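Local coordinates for YghZ aldo-keto reductase (Escherichia coli, PDB 3N6Q), which probably reduces aldehydes and ketones with a nicotinamide cofactor, as expected of a TIM-barrel enzyme of the aldo-keto reductase family, at residues Q275-S280 with L318-K323; N271-Q276 with A326-H331; A154-V157 with K161-Y164; I134-R139 with I191-Y196. All coordinates share one frame; numbering follows the deposited sequence. Where two conformers were deposited one is given.

In the fold
All four contacts lie in one TIM-barrel chain, two in the barrel and two on its outer helices. Along the chain, interaction 3 lies within the span between the two segments of interaction 4, and both close before interactions 1 and 2 open. Interactions 3 and 4, centres about 15 Å apart, meet at strand 132-137: interaction 3 closes its crossover to strand 162-168, and interaction 4 crosses the barrel interior to strand 191-193. Interactions 1 and 2 start from the same helix, 261-276, and join it to helix 322-334, with centres about 8 Å apart. The centres of interactions 2 and 3 are about 43 Å apart, on opposite sides of the chain's centre. Thus two contacts hold strands and crossover of the barrel, and two join helices on its outside.

Interaction 1 (Q275-S280 with L318-K323); sequences QQRGQS and LTFSTK
R277 reaches T319 and F320 from just beyond the C-terminal end of helix 261-276, where the chain leaves the helix in a Schellman motif. The evidence for that motif is the bond from G278 N to Q275 O, at 2.9 Å, a probable second one from Q279 N to A274 O, and the positive phi of G278, 73°, a value that favours glycine. The R277 chain starts with CG beside the backbone N and bends at chi3 (53°), which turns the guanidinium across the path of the F320 side chain. The group then lies flat on the phenyl face: the planes differ by 5°, and R277 CZ sits 3.7 Å from the F320 ring centroid, so this is both a stack and a cation-pi contact. F320 is in turn met edge-to-face by W288 of helix 281-289. In its own plane the guanidinium grips the T319 carbonyl end-on, with R277 NH1 2.9 Å and R277 NH2 3.2 Å from T319 O. The NH1 bond is the straighter of the two, and NH2 approaches from well above the carbonyl plane. NH1 also forms a salt bridge to E324 in the first turn of helix 322-334. G278 redirects the backbone, after which Q279 OE1 accepts from R277 NE at 2.8 Å, while Q279 NE2 is held by S287. In-plane acceptors at two places on its edge therefore fix the rotation of the R277 head. S280 follows as the N-cap of helix 281-289, its OG hydrogen-bonded to E310 OE2.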
# COMPACT_ATOMS: atom_id res chain seq x y z
N GLN B 275 -11.83 33.42 -42.07
CA GLN B 275 -12.27 34.82 -42.00
C GLN B 275 -13.75 34.98 -42.24
O GLN B 275 -14.40 35.84 -41.63
CB GLN B 275 -11.51 35.69 -43.01
CG GLN B 275 -10.09 35.98 -42.58
CD GLN B 275 -9.25 36.59 -43.69
OE1 GLN B 275 -9.64 36.62 -44.88
NE2 GLN B 275 -8.05 37.04 -43.32
N GLN B 276 -14.29 34.13 -43.12
CA GLN B 276 -15.73 34.12 -43.45
C GLN B 276 -16.53 33.70 -42.22
O GLN B 276 -17.69 34.08 -42.07
CB GLN B 276 -16.02 33.12 -44.56
CG GLN B 276 -15.40 33.44 -45.92
CD GLN B 276 -15.96 34.71 -46.53
OE1 GLN B 276 -17.14 35.06 -46.29
NE2 GLN B 276 -15.13 35.42 -47.30
N ARG B 277 -15.93 32.90 -41.35
CA ARG B 277 -16.60 32.47 -40.13
C ARG B 277 -16.37 33.51 -39.04
O ARG B 277 -16.84 33.35 -37.92
CB ARG B 277 -16.05 31.10 -39.66
CG ARG B 277 -16.29 29.94 -40.68
CD ARG B 277 -15.36 28.76 -40.30
NE ARG B 277 -15.52 28.39 -38.89
CZ ARG B 277 -16.54 27.68 -38.39
NH1 ARG B 277 -17.56 27.30 -39.16
NH2 ARG B 277 -16.57 27.41 -37.10
N GLY B 278 -15.63 34.58 -39.34
CA GLY B 278 -15.28 35.57 -38.30
C GLY B 278 -14.22 35.07 -37.29
O GLY B 278 -14.17 35.53 -36.14
N GLN B 279 -13.34 34.20 -37.79
CA GLN B 279 -12.27 33.53 -36.98
C GLN B 279 -10.94 33.79 -37.59
O GLN B 279 -10.82 33.95 -38.82
CB GLN B 279 -12.48 32.01 -36.95
CG GLN B 279 -13.81 31.58 -36.29
CD GLN B 279 -13.83 30.11 -35.92
OE1 GLN B 279 -13.91 29.21 -36.79
NE2 GLN B 279 -13.81 29.84 -34.63
N SER B 280 -9.88 33.77 -36.75
CA SER B 280 -8.54 33.62 -37.27
C SER B 280 -8.36 32.19 -37.73
O SER B 280 -9.09 31.29 -37.33
CB SER B 280 -7.47 33.89 -36.19
OG SER B 280 -7.65 32.97 -35.12
N LEU B 318 -18.24 26.83 -32.50
CA LEU B 318 -17.85 25.42 -32.62
C LEU B 318 -18.65 24.72 -33.74
O LEU B 318 -18.55 23.50 -33.90
CB LEU B 318 -18.06 24.72 -31.29
CG LEU B 318 -17.13 25.28 -30.19
CD1 LEU B 318 -17.44 24.56 -28.88
CD2 LEU B 318 -15.60 25.15 -30.56
N THR B 319 -19.41 25.49 -34.51
CA THR B 319 -20.26 24.75 -35.49
C THR B 319 -19.71 24.85 -36.91
O THR B 319 -19.36 25.95 -37.39
CB THR B 319 -21.74 25.23 -35.44
OG1 THR B 319 -21.77 26.59 -35.76
CG2 THR B 319 -22.32 25.12 -34.05
N PHE B 320 -19.77 23.73 -37.63
CA PHE B 320 -19.41 23.69 -39.04
C PHE B 320 -20.55 23.02 -39.81
O PHE B 320 -21.01 21.98 -39.40
CB PHE B 320 -18.16 22.81 -39.23
CG PHE B 320 -16.88 23.43 -38.66
CD1 PHE B 320 -15.98 24.13 -39.52
CD2 PHE B 320 -16.62 23.40 -37.27
CE1 PHE B 320 -14.75 24.75 -38.98
CE2 PHE B 320 -15.48 24.07 -36.74
CZ PHE B 320 -14.56 24.70 -37.59
N SER B 321 -20.90 23.55 -40.97
CA SER B 321 -21.85 22.84 -41.85
C SER B 321 -21.14 21.69 -42.57
O SER B 321 -19.89 21.60 -42.66
CB SER B 321 -22.44 23.81 -42.86
OG SER B 321 -21.49 24.07 -43.86
N THR B 322 -21.94 20.75 -43.07
CA THR B 322 -21.43 19.69 -43.90
C THR B 322 -20.67 20.22 -45.11
O THR B 322 -19.58 19.70 -45.45
CB THR B 322 -22.59 18.78 -44.34
OG1 THR B 322 -23.07 18.09 -43.18
CG2 THR B 322 -22.12 17.83 -45.33
N LYS B 323 -21.18 21.27 -45.75
CA LYS B 323 -20.52 21.85 -46.90
C LYS B 323 -19.10 22.39 -46.51
O LYS B 323 -18.16 22.27 -47.30
CB LYS B 323 -21.35 23.03 -47.40
CG LYS B 323 -20.82 23.70 -48.67
CD LYS B 323 -21.80 24.80 -49.14
CE LYS B 323 -21.39 25.35 -50.49
NZ LYS B 323 -22.27 26.50 -50.81

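Interaction 2 (N271-Q276 with A326-H331); sequences NEMAQQ and AQIDQH
M273 SD meets the imidazole of H331 at its edge, in the ring plane, lying 3.6 Å from H331 CD2. A position 87° off the ring normal confirms a Met-aromatic contact of the edge type. H331 N donates to Q327 O at 3.0 Å; this helical bond keeps Q327 and H331 one turn apart, both pointing at the other helix, with I328 beside them. The short segments of helices 261-276 and 322-334 run nearly antiparallel (159°), their axes approach to 11.3 Å, and the thioether of M273 spans the gap between them. Its chain stays extended to the sulfur and then bends at chi3 (64°), which brings the methyl alongside I328: M273 CE lies 3.5 Å from I328 CG1. On another flank the same methyl meets the aliphatic root of Q327, with M273 CE 3.9 Å from Q327 CB. Behind this layer I328 packs on W288 of helix 281-289. With no hydrogen bond shared by the two segments, the attraction between them is probably mostly dispersion, aided perhaps by attraction between the polarisable sulfur and the hydrogen-bearing edge of the imidazole.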
# COMPACT_ATOMS: atom_id res chain seq x y z
N ASN B 271 -7.46 30.03 -44.68
CA ASN B 271 -7.52 31.25 -43.86
C ASN B 271 -8.71 32.12 -44.30
O ASN B 271 -9.36 32.80 -43.45
CB ASN B 271 -6.21 32.05 -44.02
CG ASN B 271 -6.17 33.28 -43.13
OD1 ASN B 271 -6.42 33.19 -41.93
ND2 ASN B 271 -5.91 34.44 -43.74
N GLU B 272 -8.95 32.13 -45.62
CA GLU B 272 -10.15 32.79 -46.14
C GLU B 272 -11.45 32.21 -45.60
O GLU B 272 -12.37 32.99 -45.22
CB GLU B 272 -10.13 32.91 -47.67
CG GLU B 272 -9.08 33.86 -48.12
CD GLU B 272 -8.94 33.96 -49.66
OE1 GLU B 272 -9.65 33.26 -50.41
OE2 GLU B 272 -8.05 34.71 -50.08
N MET B 273 -11.53 30.87 -45.52
CA MET B 273 -12.68 30.22 -44.88
C MET B 273 -12.81 30.68 -43.47
O MET B 273 -13.93 30.92 -43.00
CB MET B 273 -12.64 28.68 -44.93
CG MET B 273 -12.72 28.03 -46.35
SD MET B 273 -12.85 26.23 -46.27
CE MET B 273 -14.47 26.02 -45.43
N ALA B 274 -11.69 30.67 -42.73
CA ALA B 274 -11.76 31.08 -41.32
C ALA B 274 -12.33 32.53 -41.22
O ALA B 274 -13.21 32.82 -40.39
CB ALA B 274 -10.35 31.00 -40.67
N GLN B 275 -11.83 33.42 -42.07
CA GLN B 275 -12.27 34.82 -42.00
C GLN B 275 -13.75 34.98 -42.24
O GLN B 275 -14.40 35.84 -41.63
CB GLN B 275 -11.51 35.69 -43.01
CG GLN B 275 -10.09 35.98 -42.58
CD GLN B 275 -9.25 36.59 -43.69
OE1 GLN B 275 -9.64 36.62 -44.88
NE2 GLN B 275 -8.05 37.04 -43.32
N GLN B 276 -14.29 34.13 -43.12
CA GLN B 276 -15.73 34.12 -43.45
C GLN B 276 -16.53 33.70 -42.22
O GLN B 276 -17.69 34.08 -42.07
CB GLN B 276 -16.02 33.12 -44.56
CG GLN B 276 -15.40 33.44 -45.92
CD GLN B 276 -15.96 34.71 -46.53
OE1 GLN B 276 -17.14 35.06 -46.29
NE2 GLN B 276 -15.13 35.42 -47.30
N ALA B 326 -16.55 19.57 -45.94
CA ALA B 326 -16.15 18.98 -47.17
C ALA B 326 -15.20 19.93 -47.90
O ALA B 326 -14.21 19.50 -48.49
CB ALA B 326 -17.41 18.69 -48.07
N GLN B 327 -15.46 21.22 -47.80
CA GLN B 327 -14.64 22.25 -48.45
C GLN B 327 -13.22 22.32 -47.79
O GLN B 327 -12.18 22.46 -48.46
CB GLN B 327 -15.34 23.62 -48.35
CG GLN B 327 -16.48 23.88 -49.37
CD GLN B 327 -17.26 25.19 -49.16
OE1 GLN B 327 -17.46 25.66 -48.03
NE2 GLN B 327 -17.77 25.74 -50.27
N ILE B 328 -13.22 22.26 -46.47
CA ILE B 328 -11.95 22.21 -45.71
C ILE B 328 -11.13 21.00 -46.19
O ILE B 328 -9.97 21.14 -46.60
CB ILE B 328 -12.24 22.11 -44.20
CG1 ILE B 328 -12.70 23.49 -43.71
CG2 ILE B 328 -10.92 21.54 -43.40
CD1 ILE B 328 -13.31 23.50 -42.27
N ASP B 329 -11.73 19.81 -46.23
CA ASP B 329 -11.00 18.63 -46.69
C ASP B 329 -10.52 18.75 -48.13
O ASP B 329 -9.42 18.31 -48.48
CB ASP B 329 -11.83 17.36 -46.55
CG ASP B 329 -12.01 16.94 -45.11
OD1 ASP B 329 -11.45 17.61 -44.20
OD2 ASP B 329 -12.77 15.97 -44.88
N GLN B 330 -11.37 19.28 -48.99
CA GLN B 330 -10.93 19.48 -50.35
C GLN B 330 -9.69 20.39 -50.49
O GLN B 330 -8.80 20.10 -51.32
CB GLN B 330 -12.10 19.97 -51.21
CG GLN B 330 -11.77 20.07 -52.71
CD GLN B 330 -11.77 18.70 -53.35
OE1 GLN B 330 -12.76 17.96 -53.24
NE2 GLN B 330 -10.64 18.32 -53.95
N HIS B 331 -9.65 21.54 -49.80
CA HIS B 331 -8.48 22.43 -49.86
C HIS B 331 -7.25 21.65 -49.37
O HIS B 331 -6.15 21.81 -49.92
CB HIS B 331 -8.65 23.67 -48.97
CG HIS B 331 -9.61 24.67 -49.51
ND1 HIS B 331 -9.59 25.08 -50.83
CD2 HIS B 331 -10.62 25.35 -48.91
CE1 HIS B 331 -10.54 25.99 -51.02
NE2 HIS B 331 -11.15 26.19 -49.86

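Interaction 3 (A154-V157 with K161-Y164); sequences AHAV and KALY
The peptide plane of the A156 carbonyl receives two donors at its oxygen, one end-on and another from above the carbonyl plane. K161 N, 2.9 Å from A156 O, approaches nearly along the C=O axis (165°), whereas A162 N, 3.1 Å from A156 O, stands 56° out of the carbonyl plane. One oxygen near the end of helix 146-158 is thus held by two consecutive amides of the returning chain. That return completes a beta-alpha-beta crossover, in which strand 132-137 leads through helix 146-158 to strand 162-168, a repeating element of the TIM barrel. On the strand side, the carbonyl of A162 faces the helix: A162 O receives a nearly straight CA-H...O contact from V157 CA at 3.4 Å. A water ties the same edge, donating to A162 O at 2.8 Å and to V157 O at 3.0 Å. V157 also packs on R113 of a second subunit. Beside this bonding the two alanine methyls meet, A156 CB lying 4.1 Å from A162 CB, and F135 of strand 132-137 packs against both. K161 runs extended away from the helix segment, and its NZ forms a salt bridge with D121 of helix 113-127.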
# COMPACT_ATOMS: atom_id res chain seq x y z
N ALA B 154 0.27 1.34 -12.73
CA ALA B 154 -0.58 0.93 -11.62
C ALA B 154 0.06 1.23 -10.26
O ALA B 154 -0.62 1.63 -9.34
CB ALA B 154 -0.96 -0.54 -11.70
N HIS B 155 1.36 0.97 -10.17
CA HIS B 155 2.07 1.28 -8.95
C HIS B 155 2.04 2.79 -8.64
O HIS B 155 1.88 3.18 -7.47
CB HIS B 155 3.52 0.77 -9.06
CG HIS B 155 4.28 0.92 -7.78
ND1 HIS B 155 4.17 0.00 -6.74
CD2 HIS B 155 5.03 1.93 -7.31
CE1 HIS B 155 4.91 0.41 -5.73
NE2 HIS B 155 5.48 1.56 -6.06
N ALA B 156 2.14 3.64 -9.66
CA ALA B 156 2.07 5.10 -9.45
C ALA B 156 0.74 5.44 -8.81
O ALA B 156 0.63 6.28 -7.89
CB ALA B 156 2.23 5.85 -10.83
N VAL B 157 -0.32 4.82 -9.30
CA VAL B 157 -1.66 5.08 -8.71
C VAL B 157 -1.81 4.49 -7.32
O VAL B 157 -2.24 5.17 -6.36
CB VAL B 157 -2.80 4.54 -9.68
CG1 VAL B 157 -4.24 4.77 -9.03
CG2 VAL B 157 -2.71 5.28 -11.00
N LYS B 161 1.09 8.44 -5.95
CA LYS B 161 1.89 9.46 -6.64
C LYS B 161 1.20 9.98 -7.92
O LYS B 161 1.71 10.89 -8.55
CB LYS B 161 3.25 8.89 -7.07
CG LYS B 161 4.05 8.49 -5.82
CD LYS B 161 5.41 7.82 -6.13
CE LYS B 161 6.17 7.59 -4.74
NZ LYS B 161 7.42 6.77 -4.97
N ALA B 162 0.16 9.30 -8.37
CA ALA B 162 -0.64 9.80 -9.53
C ALA B 162 -2.13 9.48 -9.25
O ALA B 162 -2.45 8.35 -8.83
CB ALA B 162 -0.20 9.09 -10.80
N LEU B 163 -3.03 10.42 -9.53
CA LEU B 163 -4.47 10.13 -9.30
C LEU B 163 -5.01 9.26 -10.46
O LEU B 163 -5.77 8.32 -10.22
CB LEU B 163 -5.26 11.41 -9.23
CG LEU B 163 -4.97 12.36 -8.04
CD1 LEU B 163 -5.97 13.53 -7.96
CD2 LEU B 163 -4.98 11.56 -6.73
N TYR B 164 -4.55 9.53 -11.68
CA TYR B 164 -5.03 8.86 -12.91
C TYR B 164 -3.85 8.62 -13.84
O TYR B 164 -2.77 9.22 -13.69
CB TYR B 164 -6.01 9.76 -13.72
CG TYR B 164 -7.24 10.25 -12.97
CD1 TYR B 164 -8.43 9.49 -12.98
CD2 TYR B 164 -7.24 11.50 -12.34
CE1 TYR B 164 -9.61 10.00 -12.39
CE2 TYR B 164 -8.39 11.99 -11.70
CZ TYR B 164 -9.58 11.24 -11.78
OH TYR B 164 -10.73 11.71 -11.22
O HOH W 1 -4.05 7.48 -6.71

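Interaction 4 (I134-R139 with I191-Y196); sequences IFYSHR and IHQPSY
I191 opens its strand with a side chain against both I134 and Y136 in the interior of the TIM barrel. Strands 132-137 and 191-193 are not paired; strand 162-168 lies between them in the sheet. Consistent with that, the axes of the short segments come no closer than 8.8 Å; they are inclined at 54°, as in a twisted, closed barrel. I191 CG2 does most of the touching. With CG1 anti to the backbone N (chi1 -168°), this methyl is placed between the N and the carbonyl carbon, and it lies 4.0 Å from I134 CG2 and 3.4 Å from Y136 OH. H192 turns the other way, its NE2 hydrogen-bonded to Y170 O. Q193, two residues on from I191, again points toward the other segment. Its CB lies 3.7 Å from Y136 CE1, and its extended chain carries the amide across the phenol, the two planes 69° apart. There Q193 NE2 comes within 3.4 Å of Y136 OH and is weakly hydrogen-bonded to D61. I220 of strand 218-221 packs on Y136, I191 and Q193, while K97 makes a cation-pi contact with Y136. Active sites of TIM-barrel enzymes lie at the C-terminal strand ends, a region that Q193, D61 and K97 probably face. The phenol hydroxyl thus sits against a methyl as well as an amide, in a buried setting that would be expected to limit its access to water.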
# COMPACT_ATOMS: atom_id res chain seq x y z
N ILE B 134 -2.31 13.39 -13.45
CA ILE B 134 -2.21 12.36 -14.53
C ILE B 134 -0.76 12.03 -14.81
O ILE B 134 0.04 12.93 -14.97
CB ILE B 134 -2.85 12.83 -15.88
CG1 ILE B 134 -4.25 13.46 -15.60
CG2 ILE B 134 -2.96 11.63 -16.81
CD1 ILE B 134 -4.91 14.11 -16.84
N PHE B 135 -0.42 10.74 -14.77
CA PHE B 135 0.93 10.34 -15.16
C PHE B 135 0.81 9.56 -16.47
O PHE B 135 -0.00 8.64 -16.54
CB PHE B 135 1.55 9.47 -14.06
CG PHE B 135 2.96 9.01 -14.40
CD1 PHE B 135 3.95 9.94 -14.79
CD2 PHE B 135 3.30 7.67 -14.32
CE1 PHE B 135 5.30 9.48 -15.10
CE2 PHE B 135 4.61 7.21 -14.58
CZ PHE B 135 5.58 8.09 -15.02
N TYR B 136 1.58 9.91 -17.50
CA TYR B 136 1.50 9.23 -18.83
C TYR B 136 2.73 8.34 -19.08
O TYR B 136 3.86 8.77 -18.87
CB TYR B 136 1.64 10.28 -19.91
CG TYR B 136 0.35 11.05 -20.21
CD1 TYR B 136 -0.49 10.66 -21.27
CD2 TYR B 136 0.06 12.24 -19.49
CE1 TYR B 136 -1.61 11.46 -21.66
CE2 TYR B 136 -1.09 13.02 -19.84
CZ TYR B 136 -1.90 12.63 -20.94
OH TYR B 136 -2.98 13.43 -21.25
N SER B 137 2.51 7.22 -19.80
CA SER B 137 3.52 6.71 -20.69
C SER B 137 3.58 7.62 -21.93
O SER B 137 2.57 7.70 -22.70
CB SER B 137 3.14 5.25 -21.06
OG SER B 137 4.07 4.81 -22.03
N HIS B 138 4.74 8.23 -22.20
CA HIS B 138 4.85 9.33 -23.23
C HIS B 138 4.85 8.79 -24.68
O HIS B 138 4.57 9.51 -25.66
CB HIS B 138 6.12 10.17 -22.99
CG HIS B 138 6.02 11.58 -23.47
ND1 HIS B 138 6.93 12.56 -23.11
CD2 HIS B 138 5.21 12.14 -24.41
CE1 HIS B 138 6.68 13.67 -23.79
NE2 HIS B 138 5.62 13.45 -24.56
N ARG B 139 5.21 7.52 -24.81
CA ARG B 139 5.32 6.88 -26.14
C ARG B 139 5.37 5.39 -26.01
O ARG B 139 5.62 4.83 -24.92
CB ARG B 139 6.51 7.39 -26.96
CG ARG B 139 7.92 7.13 -26.28
CD ARG B 139 9.03 6.86 -27.34
NE ARG B 139 10.37 7.03 -26.75
CZ ARG B 139 11.50 7.34 -27.42
NH1 ARG B 139 11.52 7.42 -28.76
NH2 ARG B 139 12.65 7.55 -26.74
N ILE B 191 -7.09 8.65 -20.36
CA ILE B 191 -6.85 9.63 -21.42
C ILE B 191 -5.74 9.17 -22.35
O ILE B 191 -4.75 8.46 -21.95
CB ILE B 191 -6.59 11.06 -20.81
CG1 ILE B 191 -6.62 12.15 -21.86
CG2 ILE B 191 -5.18 11.11 -20.07
CD1 ILE B 191 -6.72 13.60 -21.15
N HIS B 192 -5.89 9.57 -23.63
CA HIS B 192 -4.90 9.33 -24.66
C HIS B 192 -4.55 10.71 -25.21
O HIS B 192 -5.46 11.54 -25.50
CB HIS B 192 -5.50 8.40 -25.77
CG HIS B 192 -4.51 7.94 -26.81
ND1 HIS B 192 -3.81 8.81 -27.62
CD2 HIS B 192 -4.13 6.69 -27.19
CE1 HIS B 192 -3.06 8.13 -28.46
NE2 HIS B 192 -3.22 6.83 -28.20
N GLN B 193 -3.26 10.99 -25.32
CA GLN B 193 -2.80 12.19 -25.98
C GLN B 193 -2.13 11.90 -27.32
O GLN B 193 -0.92 11.60 -27.36
CB GLN B 193 -1.83 12.97 -25.02
CG GLN B 193 -1.28 14.21 -25.61
CD GLN B 193 -0.42 14.98 -24.58
OE1 GLN B 193 0.63 15.47 -24.92
NE2 GLN B 193 -0.92 15.14 -23.37
N PRO B 194 -2.88 12.02 -28.45
CA PRO B 194 -2.30 11.87 -29.80
C PRO B 194 -1.97 13.23 -30.40
O PRO B 194 -2.53 14.26 -30.00
CB PRO B 194 -3.45 11.20 -30.59
CG PRO B 194 -4.70 11.92 -30.01
CD PRO B 194 -4.37 12.04 -28.48
N SER B 195 -1.10 13.26 -31.39
CA SER B 195 -0.99 14.47 -32.19
C SER B 195 -2.21 14.40 -33.09
O SER B 195 -2.40 13.38 -33.76
CB SER B 195 0.26 14.39 -33.11
OG SER B 195 1.43 14.53 -32.32
N TYR B 196 -2.91 15.53 -33.24
CA TYR B 196 -4.22 15.53 -33.95
C TYR B 196 -4.56 16.96 -34.32
O TYR B 196 -4.53 17.85 -33.47
CB TYR B 196 -5.29 14.97 -33.00
CG TYR B 196 -6.63 14.76 -33.68
CD1 TYR B 196 -6.73 14.66 -35.07
CD2 TYR B 196 -7.79 14.75 -32.93
CE1 TYR B 196 -7.98 14.39 -35.69
CE2 TYR B 196 -9.05 14.57 -33.54
CZ TYR B 196 -9.12 14.36 -34.90
OH TYR B 196 -10.37 14.14 -35.49